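Local coordinates for HTH cro/C1-type domain-containing protein (Pseudomonas aeruginosa PAO1, PDB 7CSY), which is the antitoxin HigA, a helix-turn-helix protein that binds the promoter DNA of its own higBA operon, at a contact of chain A with DNA. Numbering follows the deposited sequence.

A contact of chain A with DNA. Residues 26-28, 32, 38. With nucleotides of chain B.
Ser26 and Ala28 meet at one phosphate oxygen, OP2 of DT4, and hold it from the start of a helix. The hydroxyl OG of Ser26 donates to it at 2.8 Å. The backbone N of Ala28 donates to the same OP2, also at 2.8 Å, in a fairly straight bond (156° at H). Two donors thus grip one oxygen at the N-terminus of helix 27-34, where the helix dipole would be expected to add to the attraction for the phosphate. Pro27, between the two in sequence, sets its ring carbon CG 3.7 Å from both OP1 and OP2 of the DT4 phosphate. The methyl CB of Ala28 rests on the sugar of DA3, 3.7 Å from C2'.

One phosphate back along the strand, Arg32 reaches out from the same helix. Its chain bends at chi3 (-70°) and turns the NH1/NH2 end of the guanidinium to the DA3 phosphate. NH2 forms a salt bridge and hydrogen bond to OP1 at 2.7 Å, with the oxygen tilted out of the guanidinium plane. NH1 adds a weak bond to OP2 of the same phosphate. The carbonyl O of Ala28 sits 3.5 Å above one face of the group, toward its rim, and may steady it.

The polar contacts to DNA described here all go to the backbone and read no base. Base contact here is apolar: CB of Ala38 approaches the methyl C7 of DT5 in the major groove at 3.9 Å, a loose touch that could contribute to sensing thymine.

In the fold, helices 27-34 and 38-45 form the helix-turn-helix: the first sets its N-terminal end on the backbone, while Ala38 opens the recognition helix at the groove.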
ATOM      1  N   SER A  26      -6.403  38.585  -3.286  1.00 41.87           N
ATOM      2  CA  SER A  26      -7.005  37.831  -4.360  1.00 44.89           C
ATOM      3  C   SER A  26      -6.607  36.349  -4.246  1.00 48.31           C
ATOM      4  O   SER A  26      -5.494  36.032  -3.787  1.00 40.67           O
ATOM      5  CB  SER A  26      -6.547  38.437  -5.692  1.00 44.41           C
ATOM      6  OG  SER A  26      -6.410  37.467  -6.701  1.00 55.00           O
ATOM      7  N   PRO A  27      -7.497  35.423  -4.645  1.00 45.02           N
ATOM      8  CA  PRO A  27      -7.078  34.012  -4.732  1.00 41.18           C
ATOM      9  C   PRO A  27      -5.812  33.820  -5.536  1.00 42.78           C
ATOM     10  O   PRO A  27      -4.898  33.109  -5.095  1.00 46.65           O
ATOM     11  CB  PRO A  27      -8.279  33.334  -5.395  1.00 43.22           C
ATOM     12  CG  PRO A  27      -9.414  34.184  -5.049  1.00 42.30           C
ATOM     13  CD  PRO A  27      -8.915  35.593  -4.982  1.00 43.07           C
ATOM     14  N   ALA A  28      -5.725  34.447  -6.708  1.00 44.85           N
ATOM     15  CA  ALA A  28      -4.519  34.302  -7.512  1.00 46.49           C
ATOM     16  C   ALA A  28      -3.306  34.834  -6.771  1.00 44.69           C
ATOM     17  O   ALA A  28      -2.203  34.298  -6.922  1.00 44.71           O
ATOM     18  CB  ALA A  28      -4.689  35.012  -8.854  1.00 46.79           C
ATOM     19  N   ARG A  32       0.161  32.753  -5.539  1.00 40.97           N
ATOM     20  CA  ARG A  32       1.554  33.175  -5.698  1.00 43.12           C
ATOM     21  C   ARG A  32       2.293  33.156  -4.360  1.00 44.59           C
ATOM     22  O   ARG A  32       3.445  32.707  -4.290  1.00 43.25           O
ATOM     23  CB  ARG A  32       1.625  34.567  -6.340  1.00 44.97           C
ATOM     24  CG  ARG A  32       1.417  34.579  -7.860  1.00 43.84           C
ATOM     25  CD  ARG A  32       1.764  35.936  -8.495  1.00 49.92           C
ATOM     26  NE  ARG A  32       0.814  37.003  -8.168  1.00 47.90           N
ATOM     27  CZ  ARG A  32      -0.410  37.109  -8.689  1.00 54.23           C
ATOM     28  NH1 ARG A  32      -0.846  36.202  -9.555  1.00 53.24           N
ATOM     29  NH2 ARG A  32      -1.212  38.113  -8.335  1.00 53.55           N
ATOM     30  N   ALA A  38      -2.718  28.496  -9.253  1.00 42.27           N
ATOM     31  CA  ALA A  38      -3.943  29.256  -9.014  1.00 37.40           C
ATOM     32  C   ALA A  38      -5.197  28.401  -8.822  1.00 39.54           C
ATOM     33  O   ALA A  38      -6.014  28.756  -7.955  1.00 35.53           O
ATOM     34  CB  ALA A  38      -4.157  30.248 -10.166  1.00 35.02           C
TER
ATOM     35  P    DA B   3      -3.269  39.102 -11.026  1.00 65.21           P
ATOM     36  OP1  DA B   3      -3.035  39.573  -9.644  1.00 61.75           O
ATOM     37  OP2  DA B   3      -2.389  38.065 -11.630  1.00 61.19           O
ATOM     38  O5'  DA B   3      -4.756  38.552 -10.970  1.00 57.51           O
ATOM     39  C5'  DA B   3      -5.768  39.408 -10.530  1.00 54.93           C
ATOM     40  C4'  DA B   3      -7.116  38.787 -10.764  1.00 52.42           C
ATOM     41  O4'  DA B   3      -7.307  38.546 -12.184  1.00 54.27           O
ATOM     42  C3'  DA B   3      -7.316  37.460 -10.065  1.00 54.42           C
ATOM     43  O3'  DA B   3      -8.561  37.480  -9.429  1.00 52.42           O
ATOM     44  C2'  DA B   3      -7.247  36.421 -11.202  1.00 51.96           C
ATOM     45  C1'  DA B   3      -7.732  37.222 -12.409  1.00 53.34           C
ATOM     46  N9   DA B   3      -7.157  36.781 -13.691  1.00 49.83           N
ATOM     47  C8   DA B   3      -5.831  36.776 -14.031  1.00 51.20           C
ATOM     48  N7   DA B   3      -5.592  36.343 -15.246  1.00 49.60           N
ATOM     49  C5   DA B   3      -6.849  36.053 -15.749  1.00 47.66           C
ATOM     50  C6   DA B   3      -7.276  35.558 -16.995  1.00 46.65           C
ATOM     51  N6   DA B   3      -6.430  35.257 -18.000  1.00 43.92           N
ATOM     52  N1   DA B   3      -8.609  35.373 -17.169  1.00 48.26           N
ATOM     53  C2   DA B   3      -9.451  35.680 -16.166  1.00 46.12           C
ATOM     54  N3   DA B   3      -9.165  36.149 -14.955  1.00 49.17           N
ATOM     55  C4   DA B   3      -7.832  36.315 -14.805  1.00 48.39           C
ATOM     56  P    DT B   4      -9.071  36.204  -8.612  1.00 54.88           P
ATOM     57  OP1  DT B   4     -10.107  36.713  -7.671  1.00 50.87           O
ATOM     58  OP2  DT B   4      -7.869  35.473  -8.112  1.00 50.95           O
ATOM     59  O5'  DT B   4      -9.845  35.336  -9.717  1.00 44.20           O
ATOM     60  C5'  DT B   4     -11.181  35.692 -10.046  1.00 49.59           C
ATOM     61  C4'  DT B   4     -11.761  34.799 -11.126  1.00 43.76           C
ATOM     62  O4'  DT B   4     -10.827  34.647 -12.210  1.00 46.93           O
ATOM     63  C3'  DT B   4     -12.140  33.387 -10.689  1.00 48.41           C
ATOM     64  O3'  DT B   4     -13.495  33.204 -11.004  1.00 48.26           O
ATOM     65  C2'  DT B   4     -11.211  32.465 -11.522  1.00 45.26           C
ATOM     66  C1'  DT B   4     -10.955  33.342 -12.733  1.00 48.94           C
ATOM     67  N1   DT B   4      -9.706  33.054 -13.528  1.00 44.99           N
ATOM     68  C2   DT B   4      -9.818  32.659 -14.842  1.00 40.39           C
ATOM     69  O2   DT B   4     -10.885  32.454 -15.394  1.00 44.97           O
ATOM     70  N3   DT B   4      -8.630  32.485 -15.487  1.00 40.25           N
ATOM     71  C4   DT B   4      -7.363  32.681 -14.978  1.00 41.32           C
ATOM     72  O4   DT B   4      -6.359  32.509 -15.654  1.00 41.74           O
ATOM     73  C5   DT B   4      -7.308  33.108 -13.600  1.00 42.41           C
ATOM     74  C7   DT B   4      -5.986  33.351 -12.931  1.00 42.14           C
ATOM     75  C6   DT B   4      -8.470  33.286 -12.954  1.00 44.69           C
ATOM     76  P    DT B   5     -14.282  31.893 -10.543  1.00 53.50           P
ATOM     77  OP1  DT B   5     -15.742  32.162 -10.569  1.00 53.06           O
ATOM     78  OP2  DT B   5     -13.655  31.448  -9.271  1.00 54.69           O
ATOM     79  O5'  DT B   5     -13.944  30.845 -11.692  1.00 51.79           O
ATOM     80  C5'  DT B   5     -14.543  30.948 -12.961  1.00 44.07           C
ATOM     81  C4'  DT B   5     -14.075  29.822 -13.849  1.00 46.53           C
ATOM     82  O4'  DT B   5     -12.682  30.023 -14.231  1.00 47.66           O
ATOM     83  C3'  DT B   5     -14.109  28.426 -13.209  1.00 50.58           C
ATOM     84  O3'  DT B   5     -14.475  27.516 -14.193  1.00 51.93           O
ATOM     85  C2'  DT B   5     -12.642  28.210 -12.831  1.00 46.04           C
ATOM     86  C1'  DT B   5     -12.022  28.775 -14.082  1.00 46.23           C
ATOM     87  N1   DT B   5     -10.534  28.985 -14.054  1.00 42.16           N
ATOM     88  C2   DT B   5      -9.845  28.887 -15.243  1.00 44.10           C
ATOM     89  O2   DT B   5     -10.382  28.619 -16.305  1.00 48.15           O
ATOM     90  N3   DT B   5      -8.504  29.117 -15.156  1.00 41.87           N
ATOM     91  C4   DT B   5      -7.784  29.432 -14.027  1.00 40.61           C
ATOM     92  O4   DT B   5      -6.573  29.612 -14.056  1.00 40.73           O
ATOM     93  C5   DT B   5      -8.547  29.525 -12.809  1.00 41.85           C
ATOM     94  C7   DT B   5      -7.843  29.851 -11.521  1.00 37.82           C
ATOM     95  C6   DT B   5      -9.884  29.304 -12.874  1.00 40.97           C
TER